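Local coordinates for L0028 (Mitochondria associated protein) (Escherichia coli, PDB 3GCG) that probably acts as a type III secreted effector that activates a small Rho-family GTPase by promoting exchange of its bound guanine nucleotide, at residues Arg58-Tyr63 with Glu74-Ile79; His102-Asn107 with Glu136-Glu141; Gly119-Pro124 with Phe128-Lys133. One frame throughout, in Å; residues are numbered along the deposited sequence.

Contact 1. Residues Arg58-Tyr63 with Glu74-Ile79; sequences RTLDDY and ETKGHI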
ATOM      1  N   ARG B  58       6.587   9.316   7.509  1.00 19.07           N
ATOM      2  CA  ARG B  58       5.826   9.142   8.738  1.00 21.57           C
ATOM      3  C   ARG B  58       6.103  10.320   9.667  1.00 22.20           C
ATOM      4  O   ARG B  58       5.200  10.832  10.332  1.00 20.94           O
ATOM      5  CB  ARG B  58       6.266   7.849   9.418  1.00 23.87           C
ATOM      6  CG  ARG B  58       5.211   7.180  10.250  1.00 30.83           C
ATOM      7  CD  ARG B  58       5.115   5.712   9.856  1.00 36.90           C
ATOM      8  NE  ARG B  58       3.735   5.249   9.900  1.00 42.94           N
ATOM      9  CZ  ARG B  58       3.120   4.823  10.996  1.00 43.56           C
ATOM     10  NH1 ARG B  58       3.760   4.777  12.157  1.00 45.97           N
ATOM     11  NH2 ARG B  58       1.850   4.475  10.933  1.00 44.56           N
ATOM     12  N   THR B  59       7.365  10.735   9.718  1.00 21.02           N
ATOM     13  CA  THR B  59       7.761  11.848  10.569  1.00 22.10           C
ATOM     14  C   THR B  59       7.136  13.135  10.034  1.00 22.97           C
ATOM     15  O   THR B  59       6.720  14.005  10.802  1.00 24.26           O
ATOM     16  CB  THR B  59       9.301  11.990  10.613  1.00 20.18           C
ATOM     17  OG1 THR B  59       9.883  10.756  11.052  1.00 18.05           O
ATOM     18  CG2 THR B  59       9.707  13.093  11.571  1.00 19.51           C
ATOM     19  N   LEU B  60       7.071  13.251   8.712  1.00 20.86           N
ATOM     20  CA  LEU B  60       6.473  14.429   8.105  1.00 21.52           C
ATOM     21  C   LEU B  60       4.980  14.459   8.410  1.00 21.63           C
ATOM     22  O   LEU B  60       4.432  15.515   8.721  1.00 20.54           O
ATOM     23  CB  LEU B  60       6.704  14.427   6.591  1.00 19.39           C
ATOM     24  CG  LEU B  60       8.096  14.902   6.170  1.00 19.93           C
ATOM     25  CD1 LEU B  60       8.331  14.634   4.692  1.00 18.46           C
ATOM     26  CD2 LEU B  60       8.212  16.383   6.477  1.00 18.17           C
ATOM     27  N   ASP B  61       4.330  13.298   8.320  1.00 21.79           N
ATOM     28  CA  ASP B  61       2.901  13.199   8.602  1.00 23.00           C
ATOM     29  C   ASP B  61       2.618  13.647  10.036  1.00 23.56           C
ATOM     30  O   ASP B  61       1.687  14.411  10.285  1.00 19.40           O
ATOM     31  CB  ASP B  61       2.393  11.756   8.438  1.00 23.60           C
ATOM     32  CG  ASP B  61       2.252  11.326   6.974  1.00 23.74           C
ATOM     33  OD1 ASP B  61       1.918  12.164   6.111  1.00 25.00           O
ATOM     34  OD2 ASP B  61       2.452  10.130   6.693  1.00 23.53           O
ATOM     35  N   ASP B  62       3.423  13.153  10.976  1.00 24.58           N
ATOM     36  CA  ASP B  62       3.244  13.503  12.377  1.00 25.95           C
ATOM     37  C   ASP B  62       3.444  14.985  12.604  1.00 27.32           C
ATOM     38  O   ASP B  62       2.739  15.598  13.404  1.00 28.64           O
ATOM     39  CB  ASP B  62       4.200  12.705  13.259  1.00 25.16           C
ATOM     40  CG  ASP B  62       3.794  11.251  13.381  1.00 26.08           C
ATOM     41  OD1 ASP B  62       2.591  10.952  13.220  1.00 27.60           O
ATOM     42  OD2 ASP B  62       4.670  10.405  13.654  1.00 29.22           O
ATOM     43  N   TYR B  63       4.404  15.563  11.892  1.00 28.28           N
ATOM     44  CA  TYR B  63       4.679  16.985  12.014  1.00 29.17           C
ATOM     45  C   TYR B  63       3.507  17.819  11.510  1.00 29.58           C
ATOM     46  O   TYR B  63       3.059  18.737  12.191  1.00 30.72           O
ATOM     47  CB  TYR B  63       5.926  17.365  11.219  1.00 28.18           C
ATOM     48  CG  TYR B  63       6.205  18.847  11.259  1.00 30.27           C
ATOM     49  CD1 TYR B  63       6.814  19.430  12.373  1.00 30.10           C
ATOM     50  CD2 TYR B  63       5.807  19.679  10.209  1.00 29.43           C
ATOM     51  CE1 TYR B  63       7.016  20.801  12.442  1.00 30.09           C
ATOM     52  CE2 TYR B  63       6.004  21.050  10.268  1.00 29.50           C
ATOM     53  CZ  TYR B  63       6.607  21.606  11.388  1.00 30.74           C
ATOM     54  OH  TYR B  63       6.796  22.971  11.456  1.00 32.56           O
ATOM     55  N   GLU B  74       7.618  20.652  -3.021  1.00 40.29           N
ATOM     56  CA  GLU B  74       8.955  21.175  -3.295  1.00 38.95           C
ATOM     57  C   GLU B  74       9.732  21.035  -1.996  1.00 36.94           C
ATOM     58  O   GLU B  74      10.769  20.374  -1.935  1.00 36.69           O
ATOM     59  CB  GLU B  74       8.905  22.655  -3.687  1.00 40.58           C
ATOM     60  CG  GLU B  74      10.242  23.177  -4.210  1.00 43.72           C
ATOM     61  CD  GLU B  74      10.240  24.677  -4.480  1.00 46.31           C
ATOM     62  OE1 GLU B  74       9.247  25.179  -5.056  1.00 46.98           O
ATOM     63  OE2 GLU B  74      11.237  25.351  -4.128  1.00 44.50           O
ATOM     64  N   THR B  75       9.201  21.665  -0.956  1.00 34.36           N
ATOM     65  CA  THR B  75       9.806  21.631   0.364  1.00 32.56           C
ATOM     66  C   THR B  75       9.989  20.188   0.818  1.00 29.87           C
ATOM     67  O   THR B  75      10.993  19.848   1.432  1.00 30.63           O
ATOM     68  CB  THR B  75       8.930  22.387   1.375  1.00 33.21           C
ATOM     69  OG1 THR B  75       8.664  23.702   0.870  1.00 34.49           O
ATOM     70  CG2 THR B  75       9.639  22.506   2.716  1.00 32.12           C
ATOM     71  N   LYS B  76       9.022  19.335   0.510  1.00 27.60           N
ATOM     72  CA  LYS B  76       9.131  17.930   0.883  1.00 27.03           C
ATOM     73  C   LYS B  76      10.401  17.350   0.247  1.00 26.29           C
ATOM     74  O   LYS B  76      11.145  16.605   0.886  1.00 25.56           O
ATOM     75  CB  LYS B  76       7.900  17.168   0.406  1.00 25.29           C
ATOM     76  CG  LYS B  76       7.857  15.709   0.801  1.00 25.32           C
ATOM     77  CD  LYS B  76       6.603  15.065   0.225  1.00 26.60           C
ATOM     78  CE  LYS B  76       6.519  13.567   0.509  1.00 30.43           C
ATOM     79  NZ  LYS B  76       5.214  13.014   0.024  1.00 32.07           N
ATOM     80  N   GLY B  77      10.648  17.712  -1.009  1.00 25.93           N
ATOM     81  CA  GLY B  77      11.832  17.231  -1.697  1.00 24.83           C
ATOM     82  C   GLY B  77      13.115  17.722  -1.047  1.00 24.22           C
ATOM     83  O   GLY B  77      14.082  16.967  -0.907  1.00 22.92           O
ATOM     84  N   HIS B  78      13.145  18.987  -0.643  1.00 23.56           N
ATOM     85  CA  HIS B  78      14.347  19.505  -0.008  1.00 24.28           C
ATOM     86  C   HIS B  78      14.603  18.722   1.282  1.00 23.55           C
ATOM     87  O   HIS B  78      15.751  18.406   1.617  1.00 24.23           O
ATOM     88  CB  HIS B  78      14.200  20.996   0.290  1.00 26.73           C
ATOM     89  CG  HIS B  78      13.929  21.826  -0.924  1.00 33.80           C
ATOM     90  ND1 HIS B  78      14.730  21.788  -2.043  1.00 36.46           N
ATOM     91  CD2 HIS B  78      12.937  22.708  -1.199  1.00 36.26           C
ATOM     92  CE1 HIS B  78      14.244  22.610  -2.959  1.00 36.91           C
ATOM     93  NE2 HIS B  78      13.157  23.179  -2.472  1.00 37.85           N
ATOM     94  N   ILE B  79      13.528  18.395   1.992  1.00 20.09           N
ATOM     95  CA  ILE B  79      13.658  17.645   3.233  1.00 19.51           C
ATOM     96  C   ILE B  79      14.198  16.244   2.944  1.00 19.41           C
ATOM     97  O   ILE B  79      15.085  15.757   3.647  1.00 17.32           O
ATOM     98  CB  ILE B  79      12.302  17.572   3.984  1.00 18.81           C
ATOM     99  CG1 ILE B  79      11.948  18.963   4.536  1.00 18.74           C
ATOM    100  CG2 ILE B  79      12.383  16.582   5.130  1.00 16.74           C
ATOM    101  CD1 ILE B  79      10.565  19.064   5.147  1.00 16.85           C
TER

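Contact 2. Residues His102-Asn107 with Glu136-Glu141; sequences HFLQSN and EQVSQE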
ATOM      1  N   HIS B 102       4.630  -6.140   5.612  1.00 16.08           N
ATOM      2  CA  HIS B 102       3.661  -6.913   4.861  1.00 16.60           C
ATOM      3  C   HIS B 102       3.964  -8.393   4.970  1.00 16.02           C
ATOM      4  O   HIS B 102       3.053  -9.216   5.013  1.00 17.25           O
ATOM      5  CB  HIS B 102       3.633  -6.456   3.409  1.00 17.07           C
ATOM      6  CG  HIS B 102       2.890  -5.174   3.212  1.00 21.03           C
ATOM      7  ND1 HIS B 102       1.569  -5.019   3.582  1.00 19.10           N
ATOM      8  CD2 HIS B 102       3.279  -3.983   2.701  1.00 20.90           C
ATOM      9  CE1 HIS B 102       1.179  -3.789   3.304  1.00 20.40           C
ATOM     10  NE2 HIS B 102       2.197  -3.140   2.768  1.00 19.18           N
ATOM     11  N   PHE B 103       5.243  -8.736   5.033  1.00 15.12           N
ATOM     12  CA  PHE B 103       5.617 -10.131   5.177  1.00 16.96           C
ATOM     13  C   PHE B 103       5.048 -10.671   6.496  1.00 15.48           C
ATOM     14  O   PHE B 103       4.425 -11.730   6.522  1.00 15.06           O
ATOM     15  CB  PHE B 103       7.134 -10.276   5.173  1.00 17.71           C
ATOM     16  CG  PHE B 103       7.609 -11.593   5.685  1.00 18.60           C
ATOM     17  CD1 PHE B 103       7.412 -12.753   4.947  1.00 19.48           C
ATOM     18  CD2 PHE B 103       8.237 -11.682   6.922  1.00 20.46           C
ATOM     19  CE1 PHE B 103       7.831 -13.988   5.433  1.00 18.46           C
ATOM     20  CE2 PHE B 103       8.663 -12.916   7.422  1.00 18.86           C
ATOM     21  CZ  PHE B 103       8.457 -14.068   6.675  1.00 20.43           C
ATOM     22  N   LEU B 104       5.250  -9.933   7.587  1.00 14.72           N
ATOM     23  CA  LEU B 104       4.758 -10.363   8.900  1.00 15.85           C
ATOM     24  C   LEU B 104       3.251 -10.618   8.915  1.00 18.11           C
ATOM     25  O   LEU B 104       2.775 -11.563   9.550  1.00 17.16           O
ATOM     26  CB  LEU B 104       5.094  -9.318   9.968  1.00 16.06           C
ATOM     27  CG  LEU B 104       6.575  -9.025  10.240  1.00 15.82           C
ATOM     28  CD1 LEU B 104       6.716  -7.820  11.179  1.00 11.46           C
ATOM     29  CD2 LEU B 104       7.235 -10.274  10.831  1.00 15.13           C
ATOM     30  N   GLN B 105       2.506  -9.782   8.198  1.00 18.63           N
ATOM     31  CA  GLN B 105       1.053  -9.888   8.149  1.00 18.15           C
ATOM     32  C   GLN B 105       0.533 -11.290   7.840  1.00 18.83           C
ATOM     33  O   GLN B 105      -0.503 -11.700   8.377  1.00 16.43           O
ATOM     34  CB  GLN B 105       0.506  -8.874   7.136  1.00 19.35           C
ATOM     35  CG  GLN B 105      -1.014  -8.742   7.091  1.00 19.89           C
ATOM     36  CD  GLN B 105      -1.674  -9.857   6.312  1.00 20.24           C
ATOM     37  OE1 GLN B 105      -1.181 -10.269   5.260  1.00 22.03           O
ATOM     38  NE2 GLN B 105      -2.800 -10.347   6.812  1.00 20.72           N
ATOM     39  N   SER B 106       1.239 -12.027   6.984  1.00 17.84           N
ATOM     40  CA  SER B 106       0.806 -13.374   6.628  1.00 19.16           C
ATOM     41  C   SER B 106       1.771 -14.471   7.094  1.00 18.66           C
ATOM     42  O   SER B 106       1.779 -15.580   6.554  1.00 18.58           O
ATOM     43  CB  SER B 106       0.585 -13.476   5.113  1.00 19.57           C
ATOM     44  OG  SER B 106       1.745 -13.123   4.381  1.00 19.30           O
ATOM     45  N   ASN B 107       2.571 -14.155   8.104  1.00 18.29           N
ATOM     46  CA  ASN B 107       3.536 -15.100   8.659  1.00 19.32           C
ATOM     47  C   ASN B 107       2.911 -15.857   9.840  1.00 18.91           C
ATOM     48  O   ASN B 107       2.328 -15.250  10.735  1.00 19.17           O
ATOM     49  CB  ASN B 107       4.789 -14.331   9.094  1.00 18.80           C
ATOM     50  CG  ASN B 107       5.833 -15.222   9.736  1.00 19.97           C
ATOM     51  OD1 ASN B 107       5.846 -15.410  10.956  1.00 20.04           O
ATOM     52  ND2 ASN B 107       6.717 -15.780   8.914  1.00 15.37           N
ATOM     53  N   GLU B 136       4.082  -2.991  13.276  1.00 19.79           N
ATOM     54  CA  GLU B 136       4.930  -1.807  13.294  1.00 21.91           C
ATOM     55  C   GLU B 136       6.148  -2.060  14.191  1.00 23.40           C
ATOM     56  O   GLU B 136       7.290  -1.849  13.781  1.00 22.71           O
ATOM     57  CB  GLU B 136       4.146  -0.598  13.811  1.00 22.58           C
ATOM     58  CG  GLU B 136       4.973   0.678  13.909  1.00 27.67           C
ATOM     59  CD  GLU B 136       5.379   1.244  12.551  1.00 29.87           C
ATOM     60  OE1 GLU B 136       6.434   1.915  12.483  1.00 29.97           O
ATOM     61  OE2 GLU B 136       4.641   1.037  11.559  1.00 31.78           O
ATOM     62  N   GLN B 137       5.894  -2.529  15.411  1.00 23.86           N
ATOM     63  CA  GLN B 137       6.956  -2.804  16.375  1.00 25.72           C
ATOM     64  C   GLN B 137       7.997  -3.823  15.935  1.00 23.47           C
ATOM     65  O   GLN B 137       9.193  -3.581  16.060  1.00 23.92           O
ATOM     66  CB  GLN B 137       6.367  -3.280  17.706  1.00 29.95           C
ATOM     67  CG  GLN B 137       5.414  -2.303  18.368  1.00 38.76           C
ATOM     68  CD  GLN B 137       5.094  -2.679  19.809  1.00 42.72           C
ATOM     69  OE1 GLN B 137       4.840  -3.845  20.119  1.00 45.21           O
ATOM     70  NE2 GLN B 137       5.094  -1.685  20.695  1.00 45.71           N
ATOM     71  N   VAL B 138       7.542  -4.965  15.433  1.00 21.83           N
ATOM     72  CA  VAL B 138       8.448  -6.032  15.016  1.00 21.38           C
ATOM     73  C   VAL B 138       9.252  -5.757  13.736  1.00 20.20           C
ATOM     74  O   VAL B 138      10.411  -6.170  13.624  1.00 16.39           O
ATOM     75  CB  VAL B 138       7.677  -7.368  14.879  1.00 20.48           C
ATOM     76  CG1 VAL B 138       8.636  -8.505  14.609  1.00 20.85           C
ATOM     77  CG2 VAL B 138       6.905  -7.645  16.159  1.00 21.47           C
ATOM     78  N   SER B 139       8.658  -5.069  12.767  1.00 20.39           N
ATOM     79  CA  SER B 139       9.405  -4.777  11.547  1.00 23.82           C
ATOM     80  C   SER B 139      10.499  -3.763  11.863  1.00 23.17           C
ATOM     81  O   SER B 139      11.592  -3.832  11.313  1.00 22.00           O
ATOM     82  CB  SER B 139       8.489  -4.244  10.434  1.00 23.19           C
ATOM     83  OG  SER B 139       7.845  -3.054  10.822  1.00 26.28           O
ATOM     84  N   GLN B 140      10.216  -2.826  12.759  1.00 24.56           N
ATOM     85  CA  GLN B 140      11.231  -1.844  13.114  1.00 28.66           C
ATOM     86  C   GLN B 140      12.394  -2.586  13.754  1.00 29.46           C
ATOM     87  O   GLN B 140      13.559  -2.283  13.489  1.00 28.10           O
ATOM     88  CB  GLN B 140      10.687  -0.809  14.102  1.00 29.72           C
ATOM     89  CG  GLN B 140      11.746   0.183  14.552  1.00 32.78           C
ATOM     90  CD  GLN B 140      11.237   1.168  15.577  1.00 33.55           C
ATOM     91  OE1 GLN B 140      10.317   1.940  15.308  1.00 37.92           O
ATOM     92  NE2 GLN B 140      11.835   1.151  16.762  1.00 33.29           N
ATOM     93  N   GLU B 141      12.064  -3.561  14.595  1.00 29.65           N
ATOM     94  CA  GLU B 141      13.081  -4.353  15.267  1.00 31.17           C
ATOM     95  C   GLU B 141      13.847  -5.184  14.234  1.00 30.74           C
ATOM     96  O   GLU B 141      15.064  -5.323  14.324  1.00 31.40           O
ATOM     97  CB  GLU B 141      12.427  -5.241  16.336  1.00 32.47           C
ATOM     98  CG  GLU B 141      11.638  -4.436  17.377  1.00 35.97           C
ATOM     99  CD  GLU B 141      10.994  -5.288  18.473  1.00 38.92           C
ATOM    100  OE1 GLU B 141      10.245  -6.236  18.150  1.00 41.21           O
ATOM    101  OE2 GLU B 141      11.225  -4.999  19.668  1.00 41.64           O
TER

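Contact 3. Residues Gly119-Pro124 with Phe128-Lys133; sequences GKRVDP and FNTQTK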
ATOM      1  N   GLY B 119      -5.028 -12.389  23.601  1.00 49.06           N
ATOM      2  CA  GLY B 119      -5.577 -13.081  24.747  1.00 51.60           C
ATOM      3  C   GLY B 119      -7.086 -13.225  24.779  1.00 53.67           C
ATOM      4  O   GLY B 119      -7.684 -13.899  23.936  1.00 54.94           O
ATOM      5  N   LYS B 120      -7.697 -12.579  25.765  1.00 54.34           N
ATOM      6  CA  LYS B 120      -9.137 -12.634  25.967  1.00 55.21           C
ATOM      7  C   LYS B 120      -9.949 -12.053  24.812  1.00 55.82           C
ATOM      8  O   LYS B 120     -11.089 -12.460  24.582  1.00 55.09           O
ATOM      9  CB  LYS B 120      -9.492 -11.896  27.263  1.00 55.05           C
ATOM     10  CG  LYS B 120      -8.575 -12.228  28.433  1.00 54.12           C
ATOM     11  CD  LYS B 120      -8.758 -11.254  29.590  1.00 53.94           C
ATOM     12  CE  LYS B 120      -9.831 -11.704  30.571  1.00 54.36           C
ATOM     13  NZ  LYS B 120      -9.254 -11.991  31.920  1.00 51.94           N
ATOM     14  N   ARG B 121      -9.367 -11.110  24.078  1.00 57.18           N
ATOM     15  CA  ARG B 121     -10.098 -10.476  22.988  1.00 58.66           C
ATOM     16  C   ARG B 121      -9.911 -11.020  21.586  1.00 59.43           C
ATOM     17  O   ARG B 121      -8.800 -11.335  21.148  1.00 60.77           O
ATOM     18  CB  ARG B 121      -9.803  -8.978  22.935  1.00 58.92           C
ATOM     19  CG  ARG B 121      -9.033  -8.453  24.114  1.00 59.31           C
ATOM     20  CD  ARG B 121      -7.726  -7.844  23.658  1.00 60.44           C
ATOM     21  NE  ARG B 121      -6.894  -7.480  24.799  1.00 62.38           N
ATOM     22  CZ  ARG B 121      -5.707  -6.891  24.704  1.00 62.61           C
ATOM     23  NH1 ARG B 121      -5.204  -6.593  23.512  1.00 62.44           N
ATOM     24  NH2 ARG B 121      -5.026  -6.601  25.806  1.00 61.98           N
ATOM     25  N   VAL B 122     -11.034 -11.115  20.891  1.00 59.39           N
ATOM     26  CA  VAL B 122     -11.068 -11.541  19.508  1.00 59.90           C
ATOM     27  C   VAL B 122     -12.315 -10.944  18.866  1.00 58.04           C
ATOM     28  O   VAL B 122     -13.280 -11.618  18.502  1.00 57.87           O
ATOM     29  CB  VAL B 122     -10.962 -13.087  19.353  1.00 61.17           C
ATOM     30  CG1 VAL B 122     -11.592 -13.551  18.037  1.00 61.23           C
ATOM     31  CG2 VAL B 122      -9.472 -13.480  19.332  1.00 63.51           C
ATOM     32  N   ASP B 123     -12.275  -9.620  18.818  1.00 56.43           N
ATOM     33  CA  ASP B 123     -13.276  -8.797  18.174  1.00 52.90           C
ATOM     34  C   ASP B 123     -12.445  -8.651  16.904  1.00 49.72           C
ATOM     35  O   ASP B 123     -11.382  -8.033  16.936  1.00 49.71           O
ATOM     36  CB  ASP B 123     -13.391  -7.459  18.910  1.00 54.22           C
ATOM     37  CG  ASP B 123     -14.166  -6.421  18.129  1.00 56.21           C
ATOM     38  OD1 ASP B 123     -15.328  -6.692  17.760  1.00 57.87           O
ATOM     39  OD2 ASP B 123     -13.612  -5.327  17.891  1.00 57.60           O
ATOM     40  N   PRO B 124     -12.884  -9.259  15.790  1.00 45.72           N
ATOM     41  CA  PRO B 124     -12.096  -9.143  14.556  1.00 41.94           C
ATOM     42  C   PRO B 124     -11.331  -7.827  14.426  1.00 38.29           C
ATOM     43  O   PRO B 124     -10.175  -7.814  14.001  1.00 37.10           O
ATOM     44  CB  PRO B 124     -13.136  -9.349  13.448  1.00 43.25           C
ATOM     45  CG  PRO B 124     -14.468  -9.091  14.136  1.00 45.89           C
ATOM     46  CD  PRO B 124     -14.252  -9.706  15.488  1.00 45.29           C
ATOM     47  N   PHE B 128      -7.267  -7.225  14.769  1.00 22.13           N
ATOM     48  CA  PHE B 128      -6.615  -6.623  13.614  1.00 21.78           C
ATOM     49  C   PHE B 128      -5.747  -5.429  14.014  1.00 21.30           C
ATOM     50  O   PHE B 128      -4.607  -5.316  13.583  1.00 20.64           O
ATOM     51  CB  PHE B 128      -7.661  -6.178  12.584  1.00 18.34           C
ATOM     52  CG  PHE B 128      -7.075  -5.736  11.271  1.00 17.05           C
ATOM     53  CD1 PHE B 128      -6.930  -6.642  10.216  1.00 15.04           C
ATOM     54  CD2 PHE B 128      -6.685  -4.412  11.078  1.00 14.16           C
ATOM     55  CE1 PHE B 128      -6.405  -6.229   8.980  1.00 14.96           C
ATOM     56  CE2 PHE B 128      -6.155  -3.986   9.843  1.00 15.91           C
ATOM     57  CZ  PHE B 128      -6.018  -4.894   8.794  1.00 12.90           C
ATOM     58  N   ASN B 129      -6.287  -4.534  14.830  1.00 23.26           N
ATOM     59  CA  ASN B 129      -5.510  -3.375  15.254  1.00 24.35           C
ATOM     60  C   ASN B 129      -4.280  -3.821  16.040  1.00 22.51           C
ATOM     61  O   ASN B 129      -3.196  -3.269  15.882  1.00 22.79           O
ATOM     62  CB  ASN B 129      -6.375  -2.425  16.080  1.00 23.23           C
ATOM     63  CG  ASN B 129      -7.455  -1.769  15.245  1.00 27.87           C
ATOM     64  OD1 ASN B 129      -7.414  -1.821  14.009  1.00 28.34           O
ATOM     65  ND2 ASN B 129      -8.421  -1.141  15.906  1.00 27.27           N
ATOM     66  N   THR B 130      -4.455  -4.833  16.875  1.00 24.06           N
ATOM     67  CA  THR B 130      -3.354  -5.377  17.656  1.00 23.25           C
ATOM     68  C   THR B 130      -2.320  -5.906  16.671  1.00 23.67           C
ATOM     69  O   THR B 130      -1.118  -5.707  16.856  1.00 23.16           O
ATOM     70  CB  THR B 130      -3.857  -6.517  18.591  1.00 25.36           C
ATOM     71  OG1 THR B 130      -4.607  -5.940  19.672  1.00 26.49           O
ATOM     72  CG2 THR B 130      -2.692  -7.331  19.157  1.00 23.12           C
ATOM     73  N   GLN B 131      -2.786  -6.559  15.608  1.00 21.29           N
ATOM     74  CA  GLN B 131      -1.868  -7.088  14.607  1.00 20.49           C
ATOM     75  C   GLN B 131      -1.049  -5.978  13.955  1.00 19.55           C
ATOM     76  O   GLN B 131       0.173  -6.099  13.812  1.00 15.65           O
ATOM     77  CB  GLN B 131      -2.616  -7.844  13.506  1.00 20.04           C
ATOM     78  CG  GLN B 131      -1.698  -8.284  12.361  1.00 18.57           C
ATOM     79  CD  GLN B 131      -2.444  -8.815  11.151  1.00 19.35           C
ATOM     80  OE1 GLN B 131      -3.150  -8.073  10.469  1.00 17.90           O
ATOM     81  NE2 GLN B 131      -2.287 -10.108  10.876  1.00 16.91           N
ATOM     82  N   THR B 132      -1.723  -4.902  13.556  1.00 20.68           N
ATOM     83  CA  THR B 132      -1.039  -3.794  12.900  1.00 21.88           C
ATOM     84  C   THR B 132      -0.050  -3.128  13.843  1.00 22.03           C
ATOM     85  O   THR B 132       1.034  -2.730  13.429  1.00 22.85           O
ATOM     86  CB  THR B 132      -2.021  -2.736  12.384  1.00 21.84           C
ATOM     87  OG1 THR B 132      -2.492  -1.951  13.480  1.00 30.37           O
ATOM     88  CG2 THR B 132      -3.198  -3.392  11.724  1.00 18.42           C
ATOM     89  N   LYS B 133      -0.419  -3.002  15.114  1.00 23.01           N
ATOM     90  CA  LYS B 133       0.482  -2.386  16.078  1.00 23.61           C
ATOM     91  C   LYS B 133       1.729  -3.239  16.264  1.00 22.03           C
ATOM     92  O   LYS B 133       2.837  -2.721  16.334  1.00 19.98           O
ATOM     93  CB  LYS B 133      -0.214  -2.192  17.424  1.00 26.97           C
ATOM     94  CG  LYS B 133      -1.188  -1.019  17.444  1.00 32.82           C
ATOM     95  CD  LYS B 133      -1.509  -0.615  18.873  1.00 36.80           C
ATOM     96  CE  LYS B 133      -2.295   0.690  18.920  1.00 40.71           C
ATOM     97  NZ  LYS B 133      -2.294   1.286  20.295  1.00 42.26           N
TER

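Contact 1. Residues Arg58-Tyr63 with Glu74-Ile79
Leu60 reaches from helix 41-67 to the start of helix 73-87, and its two methyls divide the work: CD1 faces Lys76 and CD2 faces Ile79. These apolar touches carry the whole contact, with no hydrogen bond across, and the backbones stay well separated: the CA atoms of Leu60 and Lys76, the nearest pair, are 8.5 Å apart. Along the second segment, Glu74 comes first, on the side turned from Leu60, where its OE2 takes a weak but nearly straight bond from His78 NE2 at 3.3 Å, lying in the plane of the imidazole. One turn of helix is the right spacing for this pair at an exposed surface. Thr75 sends its hydroxyl back to Ser72 OG. Lys76 follows with CG anti to the backbone N (chi1 -177°) and every later bond extended, so its methylenes run past the leucine while the ammonium is carried onward; CG lies 4.1 Å from Leu60 CD1. Lysine suits this border, lending greasy carbons to the buried side while its NZ remains 7.0 Å from Asp61 OD1. Both carboxylate oxygens of Asp61 are hydrogen-bonded to the partner protein's chain, on which Lys76 also packs. Ile79, three residues on, returns to the same face of the helix. Its CG1 branch lies anti to the carbonyl carbon (chi1 -70°), and with chi2 extended (173°) CD1 reaches 3.8 Å from Leu60 CD2. A branched aliphatic is apt here because it fills buried space with no polar atom to satisfy. Ile163 of helix 152-166 also packs on Leu60, and Ile71 and Val167 on Ile79, so the contact sits where consecutive helices 41-67 and 73-87 meet the C-terminal end of the modelled chain, in an all-helical fold.

Contact 2. Residues His102-Asn107 with Glu136-Glu141
Leu104 does all the reaching in this contact, its isobutyl group pushed against helix 124-146 at Val138 and Ser139. CB points at the partner helix but touches nothing there itself. With CG anti to the carbonyl carbon and beside the backbone N (chi1 -62°), the branch point is carried on across the gap between backbones, whose closest CA atoms, Leu104 and Ser139, are 7.7 Å apart. CD1 is the methyl that arrives. It rests 3.7 Å from the backbone N of Ser139 and 3.8 Å from Val138 CB, so it is seated against the backbone between these neighbours as well as against their side chains. Val138 CG1, anti to its backbone N, lies 4.0 Å and Ser139 CB 4.1 Å from Leu104 CD1. CD2 of Leu104 stands farther back, 4.4 Å from Val138 CG1.

The arrangement is helix packing through a single buried leucine, in a fold built of helices without any strand. Near the C-terminal end of the short helix 99-105, Leu104 O accepts from Asn107 N at 3.0 Å. Asn107 then turns its OD1 to Phe110 N, acting as N-cap of helix 108-118, a role for which its short amide side chain is well suited. Phe110 in turn packs on both Leu104 and Val138, and Leu23 of helix 20-32 covers Val138 as well.

Valine offers a compact, branched apolar surface to the leucine, whereas serine is small enough to let CD1 come down close to the helix backbone. The hydroxyl of Ser139 would be costly if left unbonded in this buried place, but OG bonds to Ile135 O one turn earlier in its own helix.

Contact 3. Residues Gly119-Pro124 with Phe128-Lys133
The hydrogen bond from Phe128 N to Pro124 O, 3.1 Å long with an N-H...O angle of 151°, is the i to i+4 bond of the first turn of helix 124-146. Phe128 CB lies 3.3 Å from Pro124 O as a consequence of the same turn, not as a separate side-chain grip. A further side-chain bond lies within the helix: Thr132 OG1 donates to Asn129 O at 2.8 Å, and Lys133 N reaches the same oxygen from the same face of its plane.

The start of helix 124-146 is N-capped by Asp123, its carboxylate holding a backbone N of the first turn while OD2 bonds Thr126 OG1, and proline, lacking an N-H, is at home directly after it. At the other end of the loop Gly119 leaves helix 108-118 with a positive phi of 43°, a value easy for glycine.

Arg121 and Thr130 come near without bonding, the arginine chain lying roughly perpendicular to the threonine side chain. Arg121 NH1 stops 3.9 Å from Thr130 OG1, which sits at the guanidinium edge near its plane. That hydroxyl lies beside its own backbone N, opposite the carbonyl carbon (chi1 -73°), and is bonded instead to Thr126 O.

From the N terminus, contact 1 comes first, closing the short turn between helices 41-67 and 73-87 before the other two begin. Contact 2 then spans a longer excursion: the chain leaves helix 99-105, runs through helix 108-118 and comes back along helix 124-146. Contact 3 lies wholly within that excursion, at the turn between helices 108-118 and 124-146, and shares the latter helix with contact 2. Gln131 NE2 touches Gln105 O at 3.5 Å without a bond between them; that NE2 is bonded to Asn111 OD1. Contact 1 lies across the centre of the chain, about 24 Å from contact 2 between centres, yet Arg58 NH1 comes within 3.9 Å of Glu136 OE2.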